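Putative sporulation-specific glycosylase YdhD (Bacillus subtilis subsp. subtilis str. 168, PDB 3CZ8) is a putative sporulation-specific glycosidase of the glycosyl hydrolase 18 family, whose barrel domain probably cleaves glycosidic bonds in cell-wall or chitin-like polysaccharide. Local coordinates at residues I38-I43 against T74-G79; V115-E120 against L148-P153; L53-A58 against S108-G113. The protein carries 1 engineered substitution. All coordinates share one frame; numbering follows the deposited sequence. Where two conformers were deposited one is given.

Interaction 1: residues I38-I43 against T74-G79; sequences IFEYHI and TNLTSG
Thr74 OG1 donates to Glu40 OE2 at 2.8 Å, meeting the anti side of the carboxylate from 33° out of its plane, and the two side chains cross at about a right angle. The methyl branch Thr74 CG2 sits 3.7 Å from Glu40 CB, and Leu76 CD1 rests against Glu40 CG and CD. Behind these groups the backbones pair as parallel strands, Thr74 N binding Tyr41 O at 2.8 Å. A weak bond of 3.2 Å runs from Ile43 N to Thr74 O. Further out, ND1 of His42 makes a bond to the syn side of Glu40 OE1 (2.9 Å) and a weak one to OE2. Water 1 donates to both Ile43 O and Leu76 O. Tyr6 of the second subunit adds its backbone N to Glu40 OE1, and its ring meets that of His42. The paired strands 35-42 and 68-77, joined through helix 56-64, form a beta-alpha-beta unit of the glycosyl hydrolase 18 TIM barrel, and Asn75 ND2 binds the carbonyl O of Glu120, the predicted proton donor. A hydroxyl, an imidazole N-H and a backbone N-H thus converge on the buried Glu40 carboxylate, which fixes its rotation and would favour a negative charge there.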
loop_
_atom_site.group_PDB
_atom_site.type_symbol
_atom_site.label_atom_id
_atom_site.label_comp_id
_atom_site.label_asym_id
_atom_site.label_seq_id
_atom_site.Cartn_x
_atom_site.Cartn_y
_atom_site.Cartn_z
ATOM N N ILE A 38 12.633 2.329 -7.309
ATOM C CA ILE A 38 12.250 1.013 -6.887
ATOM C C ILE A 38 12.999 0.531 -5.666
ATOM O O ILE A 38 14.179 0.485 -5.675
ATOM C CB ILE A 38 12.396 0.007 -8.019
ATOM C CG1 ILE A 38 11.551 0.405 -9.197
ATOM C CG2 ILE A 38 11.991 -1.338 -7.578
ATOM C CD1 ILE A 38 11.978 -0.153 -10.405
ATOM N N PHE A 39 12.282 0.131 -4.633
ATOM C CA PHE A 39 12.883 -0.326 -3.396
ATOM C C PHE A 39 13.235 -1.792 -3.465
ATOM O O PHE A 39 12.616 -2.492 -4.163
ATOM C CB PHE A 39 11.986 -0.013 -2.208
ATOM C CG PHE A 39 12.147 1.371 -1.696
ATOM C CD1 PHE A 39 12.820 1.617 -0.536
ATOM C CD2 PHE A 39 11.666 2.437 -2.391
ATOM C CE1 PHE A 39 12.989 2.879 -0.109
ATOM C CE2 PHE A 39 11.853 3.678 -1.941
ATOM C CZ PHE A 39 12.504 3.893 -0.806
ATOM N N GLU A 40 14.194 -2.273 -2.703
ATOM C CA GLU A 40 15.499 -1.702 -2.528
ATOM C C GLU A 40 16.572 -2.703 -2.923
ATOM O O GLU A 40 16.302 -3.874 -3.016
ATOM C CB GLU A 40 15.672 -1.378 -1.073
ATOM C CG GLU A 40 15.181 -2.462 -0.195
ATOM C CD GLU A 40 16.270 -3.343 0.302
ATOM O OE1 GLU A 40 16.001 -4.499 0.578
ATOM O OE2 GLU A 40 17.393 -2.871 0.421
ATOM N N TYR A 41 17.785 -2.221 -3.152
ATOM C CA TYR A 41 18.994 -3.012 -3.012
ATOM C C TYR A 41 19.748 -2.615 -1.777
ATOM O O TYR A 41 19.841 -1.471 -1.486
ATOM C CB TYR A 41 19.905 -2.811 -4.208
ATOM C CG TYR A 41 19.426 -3.391 -5.502
ATOM C CD1 TYR A 41 18.540 -2.713 -6.290
ATOM C CD2 TYR A 41 19.887 -4.610 -5.949
ATOM C CE1 TYR A 41 18.127 -3.216 -7.438
ATOM C CE2 TYR A 41 19.482 -5.117 -7.096
ATOM C CZ TYR A 41 18.601 -4.421 -7.845
ATOM O OH TYR A 41 18.151 -4.907 -9.020
ATOM N N HIS A 42 20.292 -3.565 -1.056
ATOM C CA HIS A 42 21.019 -3.233 0.131
ATOM C C HIS A 42 22.493 -3.602 0.086
ATOM O O HIS A 42 22.905 -4.419 -0.698
ATOM C CB HIS A 42 20.335 -3.775 1.387
ATOM C CG HIS A 42 19.893 -5.191 1.264
ATOM N ND1 HIS A 42 18.717 -5.550 0.661
ATOM C CD2 HIS A 42 20.485 -6.341 1.641
ATOM C CE1 HIS A 42 18.605 -6.858 0.663
ATOM N NE2 HIS A 42 19.667 -7.362 1.252
ATOM N N ILE A 43 23.271 -2.979 0.951
ATOM C CA ILE A 43 24.725 -3.045 0.874
ATOM C C ILE A 43 25.348 -3.932 1.957
ATOM O O ILE A 43 24.764 -4.141 3.025
ATOM C CB ILE A 43 25.364 -1.622 0.893
ATOM C CG1 ILE A 43 25.188 -0.942 2.259
ATOM C CG2 ILE A 43 24.761 -0.760 -0.210
ATOM C CD1 ILE A 43 26.014 0.318 2.446
ATOM N N THR A 74 20.076 1.103 -0.359
ATOM C CA THR A 74 19.863 1.337 1.075
ATOM C C THR A 74 20.884 0.609 1.938
ATOM O O THR A 74 21.612 -0.261 1.453
ATOM C CB THR A 74 18.462 0.862 1.551
ATOM O OG1 THR A 74 18.427 -0.570 1.581
ATOM C CG2 THR A 74 17.336 1.389 0.654
ATOM N N ASN A 75 20.921 0.975 3.219
ATOM C CA ASN A 75 21.663 0.232 4.238
ATOM C C ASN A 75 20.730 -0.589 5.148
ATOM O O ASN A 75 20.886 -0.626 6.372
ATOM C CB ASN A 75 22.571 1.159 5.055
ATOM C CG ASN A 75 21.821 2.329 5.685
ATOM O OD1 ASN A 75 20.889 2.882 5.098
ATOM N ND2 ASN A 75 22.244 2.721 6.882
ATOM N N LEU A 76 19.767 -1.261 4.532
ATOM C CA LEU A 76 18.800 -2.051 5.276
ATOM C C LEU A 76 19.342 -3.419 5.662
ATOM O O LEU A 76 20.091 -4.036 4.907
ATOM C CB LEU A 76 17.493 -2.193 4.489
ATOM C CG LEU A 76 16.513 -1.020 4.606
ATOM C CD1 LEU A 76 15.445 -1.129 3.570
ATOM C CD2 LEU A 76 15.875 -0.950 5.967
ATOM N N THR A 77 18.967 -3.859 6.862
ATOM C CA THR A 77 19.182 -5.230 7.332
ATOM C C THR A 77 17.832 -5.813 7.739
ATOM O O THR A 77 16.789 -5.214 7.451
ATOM C CB THR A 77 20.157 -5.300 8.527
ATOM O OG1 THR A 77 19.755 -4.367 9.538
ATOM C CG2 THR A 77 21.567 -4.986 8.082
ATOM N N SER A 78 17.851 -6.970 8.404
ATOM C CA SER A 78 16.627 -7.628 8.872
ATOM C C SER A 78 15.905 -6.825 9.955
ATOM O O SER A 78 14.674 -6.788 9.987
ATOM C CB SER A 78 16.923 -9.047 9.363
ATOM O OG SER A 78 17.173 -9.921 8.271
ATOM N N GLY A 79 16.680 -6.175 10.821
ATOM C CA GLY A 79 16.129 -5.321 11.871
ATOM C C GLY A 79 16.074 -3.841 11.525
ATOM O O GLY A 79 15.968 -2.997 12.418
HETATM O O HOH W 1 22.632 -2.991 4.101
#

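Interaction 2: residues V115-E120 against L148-P153; sequences VTIDFE and LTIAVP
Thr149 and Val115 join neighbouring parallel strands of a TIM barrel, in the beta-alpha-beta unit of strand 114-118, helix 127-143 and strand 147-153. From its base outward, the Thr149 side chain follows Val115 O, with CB 3.5 Å away. A chi1 of 72° holds OG1 between the backbone N and the carbonyl carbon, from where it donates to Val115 O at 2.7 Å, in the carbonyl plane and on a lone pair. The same oxygen also accepts Thr149 N, so one residue grips it twice. OG1 further lies 2.7 Å from Thr116 OG1, a hydroxyl that is hydrogen-bonded to Ser37 OG. The methyl CG2 stands off at 3.9 Å from Val115 O. Both threonines lie on one face of the sheet and touch Leu70 and Phe179 of other barrel strands. On the other face, Ile117 CG1 packs at 4.2 Å on Leu148 CD1, beneath helices 93-110 and 127-143. The ladder continues with Ile117 N to Thr149 O and Ala151 N to Ile117 O. Beyond it lie Asp118 and Glu120, the predicted proton donor, in the Asp-x-Glu sequence of the family signature. Glu120 OE2 is hydrogen-bonded to a glycerol, probably from the crystallisation liquor, and Asp118 OD2 holds it more weakly. Asp118 OD1 touches Ala151 CB at 3.8 Å, and water 2 bridges the segments, donating to Phe119 O and to Ala151 O (2.7 Å).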
loop_
_atom_site.group_PDB
_atom_site.type_symbol
_atom_site.label_atom_id
_atom_site.label_comp_id
_atom_site.label_asym_id
_atom_site.label_seq_id
_atom_site.Cartn_x
_atom_site.Cartn_y
_atom_site.Cartn_z
ATOM N N VAL A 115 20.043 6.348 -9.885
ATOM C CA VAL A 115 19.805 5.812 -8.546
ATOM C C VAL A 115 19.125 6.776 -7.587
ATOM O O VAL A 115 19.025 7.982 -7.837
ATOM C CB VAL A 115 21.094 5.292 -7.840
ATOM C CG1 VAL A 115 21.640 4.065 -8.528
ATOM C CG2 VAL A 115 22.139 6.378 -7.733
ATOM N N THR A 116 18.664 6.202 -6.483
ATOM C CA THR A 116 18.225 6.947 -5.315
ATOM C C THR A 116 18.979 6.361 -4.142
ATOM O O THR A 116 18.797 5.195 -3.797
ATOM C CB THR A 116 16.705 6.860 -5.100
ATOM O OG1 THR A 116 16.045 7.399 -6.248
ATOM C CG2 THR A 116 16.281 7.657 -3.866
ATOM N N ILE A 117 19.874 7.151 -3.563
ATOM C CA ILE A 117 20.574 6.715 -2.368
ATOM C C ILE A 117 19.621 6.944 -1.200
ATOM O O ILE A 117 19.154 8.064 -0.974
ATOM C CB ILE A 117 21.925 7.462 -2.166
ATOM C CG1 ILE A 117 22.937 7.089 -3.265
ATOM C CG2 ILE A 117 22.499 7.168 -0.796
ATOM C CD1 ILE A 117 23.370 5.600 -3.269
ATOM N N ASP A 118 19.298 5.866 -0.498
ATOM C CA ASP A 118 18.462 5.940 0.689
ATOM C C ASP A 118 19.268 5.358 1.847
ATOM O O ASP A 118 18.998 4.260 2.326
ATOM C CB ASP A 118 17.134 5.202 0.461
ATOM C CG ASP A 118 16.187 5.279 1.660
ATOM O OD1 ASP A 118 16.296 6.224 2.465
ATOM O OD2 ASP A 118 15.327 4.382 1.793
ATOM N N PHE A 119 20.285 6.102 2.270
ATOM C CA PHE A 119 21.060 5.711 3.433
ATOM C C PHE A 119 20.497 6.441 4.638
ATOM O O PHE A 119 20.509 7.672 4.698
ATOM C CB PHE A 119 22.567 6.001 3.279
ATOM C CG PHE A 119 23.268 5.145 2.245
ATOM C CD1 PHE A 119 22.633 4.060 1.640
ATOM C CD2 PHE A 119 24.592 5.418 1.899
ATOM C CE1 PHE A 119 23.289 3.278 0.694
ATOM C CE2 PHE A 119 25.265 4.633 0.958
ATOM C CZ PHE A 119 24.611 3.561 0.355
ATOM N N GLU A 120 19.995 5.670 5.591
ATOM C CA GLU A 120 19.443 6.245 6.803
ATOM C C GLU A 120 20.286 5.882 8.010
ATOM O O GLU A 120 21.056 4.908 7.974
ATOM C CB GLU A 120 17.988 5.836 6.989
ATOM C CG GLU A 120 17.067 6.488 5.972
ATOM C CD GLU A 120 15.622 6.082 6.142
ATOM O OE1 GLU A 120 15.167 5.917 7.297
ATOM O OE2 GLU A 120 14.940 5.928 5.112
ATOM N N LEU A 148 21.774 11.080 -10.381
ATOM C CA LEU A 148 21.996 10.808 -8.962
ATOM C C LEU A 148 20.974 11.547 -8.120
ATOM O O LEU A 148 20.894 12.772 -8.156
ATOM C CB LEU A 148 23.427 11.169 -8.531
ATOM C CG LEU A 148 23.790 10.985 -7.048
ATOM C CD1 LEU A 148 23.537 9.578 -6.564
ATOM C CD2 LEU A 148 25.227 11.371 -6.773
ATOM N N THR A 149 20.166 10.785 -7.386
ATOM C CA THR A 149 19.190 11.356 -6.465
ATOM C C THR A 149 19.402 10.750 -5.081
ATOM O O THR A 149 20.033 9.707 -4.950
ATOM C CB THR A 149 17.717 11.137 -6.924
ATOM O OG1 THR A 149 17.357 9.760 -6.760
ATOM C CG2 THR A 149 17.514 11.538 -8.380
ATOM N N ILE A 150 18.883 11.418 -4.054
ATOM C CA ILE A 150 19.089 10.993 -2.675
ATOM C C ILE A 150 17.843 11.263 -1.831
ATOM O O ILE A 150 17.170 12.287 -2.001
ATOM C CB ILE A 150 20.348 11.667 -2.055
ATOM C CG1 ILE A 150 20.592 11.174 -0.622
ATOM C CG2 ILE A 150 20.242 13.201 -2.122
ATOM C CD1 ILE A 150 21.915 11.586 -0.036
ATOM N N ALA A 151 17.515 10.317 -0.954
ATOM C CA ALA A 151 16.470 10.521 0.038
ATOM C C ALA A 151 17.148 10.951 1.335
ATOM O O ALA A 151 18.003 10.234 1.856
ATOM C CB ALA A 151 15.658 9.242 0.235
ATOM N N VAL A 152 16.795 12.142 1.822
ATOM C CA VAL A 152 17.321 12.672 3.088
ATOM C C VAL A 152 16.174 12.977 4.061
ATOM O O VAL A 152 15.052 13.259 3.627
ATOM C CB VAL A 152 18.214 13.960 2.898
ATOM C CG1 VAL A 152 19.469 13.659 2.087
ATOM C CG2 VAL A 152 17.428 15.107 2.281
ATOM N N PRO A 153 16.440 12.905 5.383
ATOM C CA PRO A 153 15.411 13.356 6.322
ATOM C C PRO A 153 15.309 14.879 6.329
ATOM O O PRO A 153 16.286 15.566 6.019
ATOM C CB PRO A 153 15.917 12.852 7.683
ATOM C CG PRO A 153 17.079 11.955 7.390
ATOM C CD PRO A 153 17.633 12.402 6.084
HETATM O O HOH W 2 20.438 9.053 2.130
#

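Interaction 3: residues L53-A58 against S108-G113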
loop_
_atom_site.group_PDB
_atom_site.type_symbol
_atom_site.label_atom_id
_atom_site.label_comp_id
_atom_site.label_asym_id
_atom_site.label_seq_id
_atom_site.Cartn_x
_atom_site.Cartn_y
_atom_site.Cartn_z
ATOM N N LEU A 53 17.120 -8.238 -7.352
ATOM C CA LEU A 53 15.672 -8.097 -7.418
ATOM C C LEU A 53 15.101 -8.688 -8.691
ATOM O O LEU A 53 15.803 -8.832 -9.693
ATOM C CB LEU A 53 15.259 -6.624 -7.343
ATOM C CG LEU A 53 15.457 -5.775 -6.090
ATOM C CD1 LEU A 53 14.885 -4.409 -6.382
ATOM C CD2 LEU A 53 14.787 -6.384 -4.871
ATOM N N ASN A 54 13.815 -9.017 -8.641
ATOM C CA ASN A 54 13.055 -9.333 -9.836
ATOM C C ASN A 54 12.517 -8.032 -10.410
ATOM O O ASN A 54 11.324 -7.747 -10.325
ATOM C CB ASN A 54 11.930 -10.320 -9.515
ATOM C CG ASN A 54 11.351 -10.975 -10.758
ATOM O OD1 ASN A 54 12.083 -11.394 -11.657
ATOM N ND2 ASN A 54 10.027 -11.075 -10.807
ATOM N N ASP A 55 13.419 -7.242 -10.990
ATOM C CA ASP A 55 13.109 -5.870 -11.390
ATOM C C ASP A 55 13.009 -5.655 -12.896
ATOM O O ASP A 55 12.520 -4.615 -13.343
ATOM C CB ASP A 55 14.101 -4.878 -10.759
ATOM C CG ASP A 55 15.569 -5.187 -11.086
ATOM O OD1 ASP A 55 16.436 -4.425 -10.609
ATOM O OD2 ASP A 55 15.871 -6.165 -11.807
ATOM N N ALA A 56 13.457 -6.652 -13.662
ATOM C CA ALA A 56 13.530 -6.583 -15.126
ATOM C C ALA A 56 12.223 -6.171 -15.798
ATOM O O ALA A 56 12.229 -5.365 -16.732
ATOM C CB ALA A 56 14.031 -7.908 -15.698
ATOM N N ALA A 57 11.111 -6.711 -15.307
ATOM C CA ALA A 57 9.787 -6.362 -15.817
ATOM C C ALA A 57 9.407 -4.929 -15.454
ATOM O O ALA A 57 8.862 -4.203 -16.283
ATOM C CB ALA A 57 8.737 -7.351 -15.303
ATOM N N ALA A 58 9.719 -4.530 -14.220
ATOM C CA ALA A 58 9.397 -3.188 -13.714
ATOM C C ALA A 58 10.206 -2.072 -14.391
ATOM O O ALA A 58 9.672 -0.992 -14.660
ATOM C CB ALA A 58 9.571 -3.139 -12.195
ATOM N N SER A 108 23.951 -0.141 -15.224
ATOM C CA SER A 108 24.308 -0.423 -16.612
ATOM C C SER A 108 23.803 -1.790 -17.071
ATOM O O SER A 108 23.250 -1.909 -18.164
ATOM C CB SER A 108 25.817 -0.276 -16.836
ATOM O OG SER A 108 26.559 -0.901 -15.802
ATOM N N THR A 109 23.992 -2.810 -16.229
ATOM C CA THR A 109 23.529 -4.171 -16.523
ATOM C C THR A 109 22.005 -4.244 -16.549
ATOM O O THR A 109 21.416 -4.682 -17.540
ATOM C CB THR A 109 24.072 -5.189 -15.499
ATOM O OG1 THR A 109 25.499 -5.076 -15.424
ATOM C CG2 THR A 109 23.699 -6.621 -15.884
ATOM N N ARG A 110 21.376 -3.785 -15.469
ATOM C CA ARG A 110 19.924 -3.895 -15.310
ATOM C C ARG A 110 19.132 -2.867 -16.113
ATOM O O ARG A 110 17.939 -3.052 -16.352
ATOM C CB ARG A 110 19.535 -3.845 -13.828
ATOM C CG ARG A 110 20.123 -4.973 -12.973
ATOM C CD ARG A 110 19.137 -6.126 -12.769
ATOM N NE ARG A 110 18.999 -6.987 -13.945
ATOM C CZ ARG A 110 17.976 -6.953 -14.798
ATOM N NH1 ARG A 110 17.952 -7.781 -15.835
ATOM N NH2 ARG A 110 16.980 -6.093 -14.624
ATOM N N GLY A 111 19.783 -1.784 -16.526
ATOM C CA GLY A 111 19.137 -0.789 -17.390
ATOM C C GLY A 111 18.352 0.307 -16.684
ATOM O O GLY A 111 17.386 0.850 -17.236
ATOM N N TYR A 112 18.770 0.646 -15.467
ATOM C CA TYR A 112 18.181 1.770 -14.743
ATOM C C TYR A 112 18.654 3.087 -15.342
ATOM O O TYR A 112 19.712 3.143 -15.960
ATOM C CB TYR A 112 18.571 1.714 -13.269
ATOM C CG TYR A 112 17.798 0.718 -12.432
ATOM C CD1 TYR A 112 16.481 0.978 -12.044
ATOM C CD2 TYR A 112 18.392 -0.467 -11.998
ATOM C CE1 TYR A 112 15.772 0.081 -11.257
ATOM C CE2 TYR A 112 17.690 -1.375 -11.209
ATOM C CZ TYR A 112 16.378 -1.089 -10.842
ATOM O OH TYR A 112 15.667 -1.974 -10.065
ATOM N N GLY A 113 17.863 4.142 -15.167
ATOM C CA GLY A 113 18.258 5.481 -15.601
ATOM C C GLY A 113 19.026 6.279 -14.556
ATOM O O GLY A 113 19.375 7.437 -14.785
#
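Asp55 meets Arg110 and Tyr112, one on each carboxylate oxygen. The charged interaction is a salt bridge from Arg110 NH2 to Asp55 OD2, 3.0 Å long. Carboxylate and guanidinium planes stand 36° apart, and of the guanidinium nitrogens NH2 alone comes within bonding distance of OD2. The Arg110 chain is bent at both chi2 and chi3, and the aliphatic CD also approaches the acid, lying 3.4 Å from Asp55 OD2. The hydrogen bond is made by Tyr112, whose OH donates to Asp55 OD1 at 2.6 Å. It comes in on the anti side of the carboxylate, 23° out of its plane, while OD1 itself lies at the edge of the phenol ring, near the ring plane. A second phenol, Tyr41 OH on strand 35-42, probably bonds to the same oxygen; with the arginine on OD2, this setting would be expected to favour the charged form of the buried carboxylate. In the TIM barrel fold, the contact ties the start of helix 56-64 to the end of helix 93-110, on the outside of the barrel and away from the predicted active site. Asp55 directly precedes the first of these helices, and the second gives way at Gly111, which adopts positive phi and whose carbonyl O accepts a hydrogen bond from Trp63 NE1. The remaining contacts are van der Waals touches. Ala56 CB lies 3.6 Å from Arg110 NH2, so the guanidinium runs past the first turn of helix 56-64 near the protein surface. Leu53 CD1 stays 4.5 Å from Tyr112 OH. The Tyr112 side chain reaches Ile38 of strand 35-42 and Ala71 of strand 68-77.

Overall arrangement
Interactions 1 and 2 are buried and belong to the same barrel sheet, where strands 68-77 and 114-118 are neighbours; Asn75 ND2 bonding Glu120 O joins them directly. Both rest on parallel backbone pairing, but interaction 2 is the longer ladder and adds helix-covered apolar packing, whereas interaction 1 pairs briefly and gathers its polar groups round a carboxylate at the subunit interface. Interaction 3, partly exposed on the outside of the barrel, replaces backbone pairing with a salt bridge and a phenol hydrogen bond between the approach to helix 56-64 and the end of helix 93-110 with its following loop. Tyr41 connects it to interaction 1 through Asp55, while helix 93-110 leads into strand 114-118 of interaction 2.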